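Local coordinates for protein inositol-1-monophosphatase (Nostoc sp., PDB 5ZHH) that probably hydrolyses inositol monophosphates to free inositol and inorganic phosphate, as the metal-dependent phosphatases of its family do, at residues L193-V198 with G243-T248; S154-G159 with G205-G210; H197-R202 with I221-A226. All coordinates share one frame; numbering follows the deposited sequence.

How the contacts relate
The three contacts lie in the half of the chain that carries the five-stranded mixed sheet; helix 191-199, shared by contacts 1 and 3, packs on the strands of contact 2. Contact 1 lays that helix on strand 245-248, contact 2 pairs strands 156-158 and 205-208 of the same sheet, and contact 3 packs the helix end against helix 213-225. Centres of contacts 1 and 2 are about 6 Å apart, of 1 and 3 about 8 Å, of 2 and 3 about 13 Å. Along the chain come 154-159, 193-202, 205-210, 221-226 and 243-248. The result is sheet, then helix pair, then the larger eight-stranded sheet, consistent with the layered alpha/beta sandwich of inositol monophosphatases.

Contact 1: residues L193-V198 with G243-T248; sequences LDLAHV and GRILAT
Helix 193-198 runs nearly along strand 245-248 with the two axes 8.7 Å apart at closest and their N-to-C directions 31° from parallel, so that one side of the helix rests on one face of the mixed sheet, as in layered alpha/beta folds. No hydrogen bond joins the two segments; the union is made by aliphatic groups. L195 does most of the reaching. Its CG stands anti to its own carbonyl carbon (chi1 -75°), and this carries the branch off the helix until CD2 sits on the methyl of A247, with L195 CD2 to A247 CB at 3.6 Å. The same methyl meets the end of I245 tip to tip, L195 CD2 to I245 CD1 being 4.1 Å. I245 gets there because both of its torsions are near trans, which stretches the chain out from the strand. One turn on, V198 has CG1 anti to its backbone N, and this methyl packs on main chain, with V198 CG1 3.7 Å from T248 C. The sizes suit their places: A247 is small where the leucine presses in, and the beta-branched V198 is short enough to lie directly on the strand. L246 turns to the other face, where helix 253-261 covers it, and the hydroxyl of T248 is hydrogen-bonded to H253 ND1 and G250 N. Around the contact, Y206 of the antiparallel neighbour strand 205-208 touches L195, V198 and I245, while helix 213-225 completes the packing with V216 on L195, V220 on I245 and L223 on A247.

Contact 2: residues S154-G159 with G205-G210; sequences SLLVTG and GYWERG
One face of the W207 indole is covered by T158, whose OG1 lies 3.4 Å above the plane, over its centre. The threonine CB takes part too, as a CH-pi contact: T158 CB is 3.6 Å from the centroid of the W207 six-membered ring and only 6° off its normal. L156 crosses the indole at about a right angle and brings CD1 to CZ3, while Y233 sets its ring nearly perpendicular to that of W207. At the edge of the Y206 ring, in plane, lies E208 OE1, which receives the phenol proton on its anti lone pair, Y206 OH to E208 OE1 being 2.5 Å; V157 O lies near another part of that edge.

Both rings stand on strand 205-208, which pairs in parallel with strand 156-158 within the five-stranded mixed sheet. V157 N donates to G205 O at 3.1 Å, and W207 N gives V157 O a weak bond of 3.4 Å. T158 adds a side-chain bond: OG1, anti to its backbone N, donates to W207 O at 2.6 Å from 33° above the carbonyl plane. A hydroxyl on a short beta-branched side chain suits this place, serving the carbonyl while its carbons cover the indole. Glycine suits 159 because E208 OE2 comes within 3.2 Å of G159 CA. A water bridges G159 O and R209 N. Helices cover both sheet faces: L156, T158 and W207 face helix 172-181, whereas V157 and Y206 face helix 191-199.

N171 ties the polar ends together, donating to T158 OG1 and accepting from W207 NE1, so the buried hydroxyl has a donor as well as an acceptor. By contrast, the buried G159 N and G205 N have no partner in the model. The short phenol bond would favour an ionised E208 carboxylate.

Contact 3: residues H197-R202 with I221-A226; sequences HVACGR and ILLEEA
From CB of L223, CG leads off anti to the backbone N (chi1 174°), which leans the side chain toward the neighbouring helix, and the work is done by the two methyls at its tip. CD1 settles between two residues of helix 191-199: L223 CD1 is 3.6 Å from V198 CG1, which it crosses obliquely, and 3.7 Å from A199 CA. CD2 lies on the flank of the same valine, with L223 CD2 to V198 CG1 at 4.0 Å, and also touches the A247 methyl of the sheet.

A199 is the centre of the contact, its CB aimed at helix 213-225. L222 CD2 meets A199 CB at 3.7 Å, and A226 CB approaches it to 4.0 Å. The A226 methyl also lies close to main chain, only 3.2 Å from A199 O. Alanine at both positions lets backbones come together, A199 CA and L223 CA being 4.4 Å apart.

Just beyond, helix 191-199 ends in a Schellman motif. G201, with a phi of 86° that suits glycine, lets the chain turn back: G201 N bonds to V198 O at 3.2 Å, and R202 N gives H197 O a weaker bond, while R202 CD lies over one face of the H197 imidazole.

No hydrogen bond crosses between the helices, so their union is close apolar packing through small residues, in the helical layer between the two sheets. The charged groups turn away from the contact: R202 forms a salt bridge with E126, and E225 accepts from G133 N and G135 N, which links this region to the eight-stranded sheet.

Contact 1: residues L193-V198 with G243-T248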
loop_
_atom_site.group_PDB
_atom_site.type_symbol
_atom_site.label_atom_id
_atom_site.label_comp_id
_atom_site.label_asym_id
_atom_site.label_seq_id
_atom_site.Cartn_x
_atom_site.Cartn_y
_atom_site.Cartn_z
ATOM N N LEU A 193 -8.054 9.261 -16.464
ATOM C CA LEU A 193 -6.699 9.105 -15.946
ATOM C C LEU A 193 -5.679 9.810 -16.822
ATOM O O LEU A 193 -4.671 10.310 -16.311
ATOM C CB LEU A 193 -6.342 7.625 -15.792
ATOM C CG LEU A 193 -6.992 6.963 -14.567
ATOM C CD1 LEU A 193 -6.658 5.474 -14.498
ATOM C CD2 LEU A 193 -6.566 7.674 -13.284
ATOM N N ASP A 194 -5.911 9.859 -18.136
ATOM C CA ASP A 194 -5.001 10.609 -18.991
ATOM C C ASP A 194 -4.967 12.078 -18.584
ATOM O O ASP A 194 -3.891 12.668 -18.460
ATOM C CB ASP A 194 -5.394 10.454 -20.463
ATOM C CG ASP A 194 -5.165 9.040 -20.980
ATOM O OD1 ASP A 194 -4.367 8.298 -20.359
ATOM O OD2 ASP A 194 -5.743 8.683 -22.030
ATOM N N LEU A 195 -6.135 12.671 -18.323
ATOM C CA LEU A 195 -6.180 14.054 -17.853
ATOM C C LEU A 195 -5.475 14.207 -16.510
ATOM O O LEU A 195 -4.720 15.170 -16.297
ATOM C CB LEU A 195 -7.636 14.507 -17.753
ATOM C CG LEU A 195 -8.258 14.788 -19.128
ATOM C CD1 LEU A 195 -9.770 14.707 -19.068
ATOM C CD2 LEU A 195 -7.819 16.158 -19.601
ATOM N N ALA A 196 -5.706 13.262 -15.592
ATOM C CA ALA A 196 -5.020 13.280 -14.306
ATOM C C ALA A 196 -3.510 13.171 -14.471
ATOM O O ALA A 196 -2.757 13.761 -13.684
ATOM C CB ALA A 196 -5.543 12.148 -13.420
ATOM N N HIS A 197 -3.047 12.420 -15.479
ATOM C CA HIS A 197 -1.610 12.308 -15.712
ATOM C C HIS A 197 -1.017 13.595 -16.283
ATOM O O HIS A 197 0.145 13.905 -16.014
ATOM C CB HIS A 197 -1.311 11.142 -16.649
ATOM C CG HIS A 197 -1.539 9.798 -16.034
ATOM N ND1 HIS A 197 -2.003 9.633 -14.746
ATOM C CD2 HIS A 197 -1.374 8.552 -16.537
ATOM C CE1 HIS A 197 -2.110 8.344 -14.481
ATOM N NE2 HIS A 197 -1.734 7.667 -15.552
ATOM N N VAL A 198 -1.769 14.339 -17.097
ATOM C CA VAL A 198 -1.300 15.675 -17.458
ATOM C C VAL A 198 -1.254 16.559 -16.217
ATOM O O VAL A 198 -0.311 17.334 -16.017
ATOM C CB VAL A 198 -2.176 16.300 -18.561
ATOM C CG1 VAL A 198 -1.540 17.606 -19.064
ATOM C CG2 VAL A 198 -2.354 15.343 -19.728
ATOM N N GLY A 243 -16.958 16.538 -28.659
ATOM C CA GLY A 243 -16.229 15.325 -28.358
ATOM C C GLY A 243 -14.733 15.402 -28.551
ATOM O O GLY A 243 -14.059 14.371 -28.441
ATOM N N ARG A 244 -14.182 16.589 -28.799
ATOM C CA ARG A 244 -12.752 16.762 -29.015
ATOM C C ARG A 244 -12.160 17.600 -27.898
ATOM O O ARG A 244 -12.788 18.551 -27.421
ATOM C CB ARG A 244 -12.445 17.416 -30.370
ATOM C CG ARG A 244 -13.049 16.668 -31.536
ATOM C CD ARG A 244 -12.801 17.342 -32.876
ATOM N NE ARG A 244 -12.916 16.351 -33.942
ATOM C CZ ARG A 244 -11.914 15.944 -34.712
ATOM N NH1 ARG A 244 -10.704 16.464 -34.569
ATOM N NH2 ARG A 244 -12.136 15.024 -35.641
ATOM N N ILE A 245 -10.952 17.232 -27.480
ATOM C CA ILE A 245 -10.289 17.902 -26.368
ATOM C C ILE A 245 -8.788 17.928 -26.632
ATOM O O ILE A 245 -8.210 16.959 -27.137
ATOM C CB ILE A 245 -10.622 17.210 -25.028
ATOM C CG1 ILE A 245 -9.919 17.936 -23.875
ATOM C CG2 ILE A 245 -10.231 15.732 -25.083
ATOM C CD1 ILE A 245 -10.423 17.547 -22.482
ATOM N N LEU A 246 -8.165 19.062 -26.315
ATOM C CA LEU A 246 -6.713 19.213 -26.310
ATOM C C LEU A 246 -6.318 19.724 -24.932
ATOM O O LEU A 246 -6.752 20.807 -24.530
ATOM C CB LEU A 246 -6.247 20.189 -27.393
ATOM C CG LEU A 246 -4.785 20.637 -27.324
ATOM C CD1 LEU A 246 -3.867 19.429 -27.482
ATOM C CD2 LEU A 246 -4.491 21.679 -28.404
ATOM N N ALA A 247 -5.508 18.951 -24.210
ATOM C CA ALA A 247 -5.240 19.222 -22.798
ATOM C C ALA A 247 -3.756 19.047 -22.518
ATOM O O ALA A 247 -3.220 17.948 -22.683
ATOM C CB ALA A 247 -6.069 18.292 -21.908
ATOM N N THR A 248 -3.082 20.125 -22.104
ATOM C CA THR A 248 -1.627 20.105 -21.986
ATOM C C THR A 248 -1.180 20.835 -20.732
ATOM O O THR A 248 -1.982 21.443 -20.012
ATOM C CB THR A 248 -0.943 20.751 -23.199
ATOM O OG1 THR A 248 -1.105 22.172 -23.126
ATOM C CG2 THR A 248 -1.524 20.229 -24.517
#

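Contact 2: residues S154-G159 with G205-G210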
loop_
_atom_site.group_PDB
_atom_site.type_symbol
_atom_site.label_atom_id
_atom_site.label_comp_id
_atom_site.label_asym_id
_atom_site.label_seq_id
_atom_site.Cartn_x
_atom_site.Cartn_y
_atom_site.Cartn_z
ATOM N N SER A 154 8.655 15.950 -25.411
ATOM C CA SER A 154 7.401 15.727 -24.717
ATOM C C SER A 154 7.002 14.260 -24.762
ATOM O O SER A 154 7.416 13.501 -25.638
ATOM C CB SER A 154 6.287 16.577 -25.337
ATOM O OG SER A 154 6.533 17.963 -25.168
ATOM N N LEU A 155 6.191 13.875 -23.781
ATOM C CA LEU A 155 5.522 12.584 -23.746
ATOM C C LEU A 155 4.031 12.872 -23.759
ATOM O O LEU A 155 3.542 13.639 -22.922
ATOM C CB LEU A 155 5.904 11.780 -22.498
ATOM C CG LEU A 155 5.324 10.365 -22.396
ATOM C CD1 LEU A 155 5.855 9.465 -23.505
ATOM C CD2 LEU A 155 5.606 9.753 -21.024
ATOM N N LEU A 156 3.320 12.286 -24.712
ATOM C CA LEU A 156 1.902 12.552 -24.889
ATOM C C LEU A 156 1.096 11.275 -24.687
ATOM O O LEU A 156 1.642 10.184 -24.513
ATOM C CB LEU A 156 1.627 13.134 -26.282
ATOM C CG LEU A 156 2.459 14.350 -26.697
ATOM C CD1 LEU A 156 2.041 14.782 -28.109
ATOM C CD2 LEU A 156 2.331 15.496 -25.720
ATOM N N VAL A 157 -0.228 11.429 -24.705
ATOM C CA VAL A 157 -1.139 10.293 -24.622
ATOM C C VAL A 157 -2.385 10.636 -25.427
ATOM O O VAL A 157 -2.765 11.803 -25.546
ATOM C CB VAL A 157 -1.464 9.945 -23.141
ATOM C CG1 VAL A 157 -2.080 11.139 -22.418
ATOM C CG2 VAL A 157 -2.365 8.698 -23.033
ATOM N N THR A 158 -3.018 9.613 -25.996
ATOM C CA THR A 158 -4.232 9.810 -26.773
ATOM C C THR A 158 -5.066 8.541 -26.692
ATOM O O THR A 158 -4.699 7.572 -26.020
ATOM C CB THR A 158 -3.921 10.197 -28.239
ATOM O OG1 THR A 158 -5.120 10.664 -28.867
ATOM C CG2 THR A 158 -3.385 9.008 -29.034
ATOM N N GLY A 159 -6.228 8.576 -27.336
ATOM C CA GLY A 159 -7.124 7.438 -27.368
ATOM C C GLY A 159 -7.826 7.355 -28.708
ATOM O O GLY A 159 -7.660 8.219 -29.568
ATOM N N GLY A 205 0.902 16.307 -22.387
ATOM C CA GLY A 205 -0.259 16.689 -23.162
ATOM C C GLY A 205 -1.063 15.480 -23.576
ATOM O O GLY A 205 -0.559 14.354 -23.620
ATOM N N TYR A 206 -2.325 15.742 -23.887
ATOM C CA TYR A 206 -3.312 14.720 -24.189
ATOM C C TYR A 206 -4.289 15.311 -25.194
ATOM O O TYR A 206 -4.638 16.491 -25.098
ATOM C CB TYR A 206 -4.020 14.263 -22.899
ATOM C CG TYR A 206 -5.400 13.656 -23.088
ATOM C CD1 TYR A 206 -5.567 12.423 -23.708
ATOM C CD2 TYR A 206 -6.538 14.328 -22.643
ATOM C CE1 TYR A 206 -6.834 11.871 -23.873
ATOM C CE2 TYR A 206 -7.803 13.787 -22.808
ATOM C CZ TYR A 206 -7.943 12.568 -23.421
ATOM O OH TYR A 206 -9.200 12.039 -23.595
ATOM N N TRP A 207 -4.673 14.520 -26.193
ATOM C CA TRP A 207 -5.724 14.925 -27.115
ATOM C C TRP A 207 -6.558 13.704 -27.464
ATOM O O TRP A 207 -6.059 12.578 -27.452
ATOM C CB TRP A 207 -5.164 15.580 -28.390
ATOM C CG TRP A 207 -4.749 14.601 -29.439
ATOM C CD1 TRP A 207 -5.486 14.187 -30.522
ATOM C CD2 TRP A 207 -3.505 13.899 -29.509
ATOM N NE1 TRP A 207 -4.768 13.277 -31.261
ATOM C CE2 TRP A 207 -3.548 13.083 -30.664
ATOM C CE3 TRP A 207 -2.349 13.890 -28.717
ATOM C CZ2 TRP A 207 -2.489 12.255 -31.037
ATOM C CZ3 TRP A 207 -1.297 13.065 -29.086
ATOM C CH2 TRP A 207 -1.375 12.259 -30.242
ATOM N N GLU A 208 -7.834 13.932 -27.771
ATOM C CA GLU A 208 -8.696 12.816 -28.134
ATOM C C GLU A 208 -9.967 13.345 -28.781
ATOM O O GLU A 208 -10.406 14.463 -28.492
ATOM C CB GLU A 208 -9.041 11.953 -26.903
ATOM C CG GLU A 208 -9.708 10.642 -27.281
ATOM C CD GLU A 208 -9.702 9.608 -26.171
ATOM O OE1 GLU A 208 -9.347 9.937 -25.012
ATOM O OE2 GLU A 208 -10.058 8.452 -26.470
ATOM N N ARG A 209 -10.538 12.539 -29.672
ATOM C CA ARG A 209 -11.855 12.787 -30.231
ATOM C C ARG A 209 -12.809 11.686 -29.792
ATOM O O ARG A 209 -12.392 10.616 -29.336
ATOM C CB ARG A 209 -11.815 12.862 -31.765
ATOM C CG ARG A 209 -11.452 11.554 -32.443
ATOM C CD ARG A 209 -11.795 11.565 -33.930
ATOM N NE ARG A 209 -13.234 11.594 -34.173
ATOM C CZ ARG A 209 -14.013 10.517 -34.183
ATOM N NH1 ARG A 209 -13.500 9.311 -33.960
ATOM N NH2 ARG A 209 -15.312 10.644 -34.416
ATOM N N GLY A 210 -14.101 11.969 -29.916
ATOM C CA GLY A 210 -15.108 10.994 -29.553
ATOM C C GLY A 210 -15.270 10.790 -28.065
ATOM O O GLY A 210 -15.714 9.717 -27.640
HETATM O O HOH W 1 -9.760 9.686 -30.539
#

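Contact 3: residues H197-R202 with I221-A226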
loop_
_atom_site.group_PDB
_atom_site.type_symbol
_atom_site.label_atom_id
_atom_site.label_comp_id
_atom_site.label_asym_id
_atom_site.label_seq_id
_atom_site.Cartn_x
_atom_site.Cartn_y
_atom_site.Cartn_z
ATOM N N HIS A 197 -3.047 12.420 -15.479
ATOM C CA HIS A 197 -1.610 12.308 -15.712
ATOM C C HIS A 197 -1.017 13.595 -16.283
ATOM O O HIS A 197 0.145 13.905 -16.014
ATOM C CB HIS A 197 -1.311 11.142 -16.649
ATOM C CG HIS A 197 -1.539 9.798 -16.034
ATOM N ND1 HIS A 197 -2.003 9.633 -14.746
ATOM C CD2 HIS A 197 -1.374 8.552 -16.537
ATOM C CE1 HIS A 197 -2.110 8.344 -14.481
ATOM N NE2 HIS A 197 -1.734 7.667 -15.552
ATOM N N VAL A 198 -1.769 14.339 -17.097
ATOM C CA VAL A 198 -1.300 15.675 -17.458
ATOM C C VAL A 198 -1.254 16.559 -16.217
ATOM O O VAL A 198 -0.311 17.334 -16.017
ATOM C CB VAL A 198 -2.176 16.300 -18.561
ATOM C CG1 VAL A 198 -1.540 17.606 -19.064
ATOM C CG2 VAL A 198 -2.354 15.343 -19.728
ATOM N N ALA A 199 -2.268 16.445 -15.359
ATOM C CA ALA A 199 -2.370 17.330 -14.201
ATOM C C ALA A 199 -1.178 17.189 -13.258
ATOM O O ALA A 199 -0.723 18.181 -12.677
ATOM C CB ALA A 199 -3.674 17.064 -13.453
ATOM N N CYS A 200 -0.648 15.979 -13.092
ATOM C CA CYS A 200 0.470 15.788 -12.179
ATOM C C CYS A 200 1.815 15.690 -12.891
ATOM O O CYS A 200 2.823 15.393 -12.244
ATOM C CB CYS A 200 0.244 14.559 -11.295
ATOM S SG CYS A 200 0.123 12.986 -12.151
ATOM N N GLY A 201 1.858 15.946 -14.198
ATOM C CA GLY A 201 3.107 16.051 -14.926
ATOM C C GLY A 201 3.686 14.755 -15.452
ATOM O O GLY A 201 4.801 14.771 -15.992
ATOM N N ARG A 202 2.951 13.645 -15.363
ATOM C CA ARG A 202 3.463 12.373 -15.866
ATOM C C ARG A 202 3.487 12.333 -17.389
ATOM O O ARG A 202 4.263 11.573 -17.977
ATOM C CB ARG A 202 2.616 11.225 -15.331
ATOM C CG ARG A 202 2.838 10.956 -13.835
ATOM C CD ARG A 202 1.731 10.082 -13.284
ATOM N NE ARG A 202 1.882 9.856 -11.847
ATOM C CZ ARG A 202 1.088 9.068 -11.128
ATOM N NH1 ARG A 202 1.297 8.925 -9.827
ATOM N NH2 ARG A 202 0.082 8.432 -11.708
ATOM N N ILE A 221 -11.068 20.479 -14.855
ATOM C CA ILE A 221 -10.823 21.439 -13.780
ATOM C C ILE A 221 -9.585 21.042 -12.981
ATOM O O ILE A 221 -8.803 21.904 -12.561
ATOM C CB ILE A 221 -12.069 21.602 -12.882
ATOM C CG1 ILE A 221 -11.805 22.642 -11.789
ATOM C CG2 ILE A 221 -12.489 20.285 -12.240
ATOM C CD1 ILE A 221 -11.480 24.036 -12.322
ATOM N N LEU A 222 -9.375 19.737 -12.782
ATOM C CA LEU A 222 -8.148 19.259 -12.150
ATOM C C LEU A 222 -6.919 19.781 -12.877
ATOM O O LEU A 222 -5.992 20.315 -12.258
ATOM C CB LEU A 222 -8.128 17.731 -12.141
ATOM C CG LEU A 222 -6.912 17.094 -11.469
ATOM C CD1 LEU A 222 -7.044 17.216 -9.943
ATOM C CD2 LEU A 222 -6.748 15.635 -11.885
ATOM N N LEU A 223 -6.904 19.638 -14.204
ATOM C CA LEU A 223 -5.743 20.055 -14.977
ATOM C C LEU A 223 -5.576 21.567 -14.926
ATOM O O LEU A 223 -4.459 22.070 -14.758
ATOM C CB LEU A 223 -5.883 19.573 -16.425
ATOM C CG LEU A 223 -4.818 20.055 -17.407
ATOM C CD1 LEU A 223 -3.451 19.674 -16.891
ATOM C CD2 LEU A 223 -5.046 19.435 -18.782
ATOM N N GLU A 224 -6.678 22.310 -15.047
ATOM C CA GLU A 224 -6.584 23.764 -14.987
ATOM C C GLU A 224 -6.070 24.240 -13.633
ATOM O O GLU A 224 -5.217 25.134 -13.566
ATOM C CB GLU A 224 -7.940 24.391 -15.309
ATOM C CG GLU A 224 -8.351 24.194 -16.773
ATOM C CD GLU A 224 -9.719 24.773 -17.075
ATOM O OE1 GLU A 224 -9.940 25.209 -18.220
ATOM O OE2 GLU A 224 -10.571 24.810 -16.162
ATOM N N GLU A 225 -6.565 23.647 -12.543
ATOM C CA GLU A 225 -6.070 24.010 -11.219
ATOM C C GLU A 225 -4.600 23.646 -11.051
ATOM O O GLU A 225 -3.879 24.307 -10.297
ATOM C CB GLU A 225 -6.918 23.337 -10.137
ATOM C CG GLU A 225 -8.237 24.053 -9.856
ATOM C CD GLU A 225 -8.037 25.477 -9.365
ATOM O OE1 GLU A 225 -7.340 25.660 -8.341
ATOM O OE2 GLU A 225 -8.561 26.410 -10.010
ATOM N N ALA A 226 -4.145 22.593 -11.726
ATOM C CA ALA A 226 -2.745 22.189 -11.688
ATOM C C ALA A 226 -1.847 23.069 -12.550
ATOM O O ALA A 226 -0.630 22.849 -12.575
ATOM C CB ALA A 226 -2.602 20.731 -12.134
#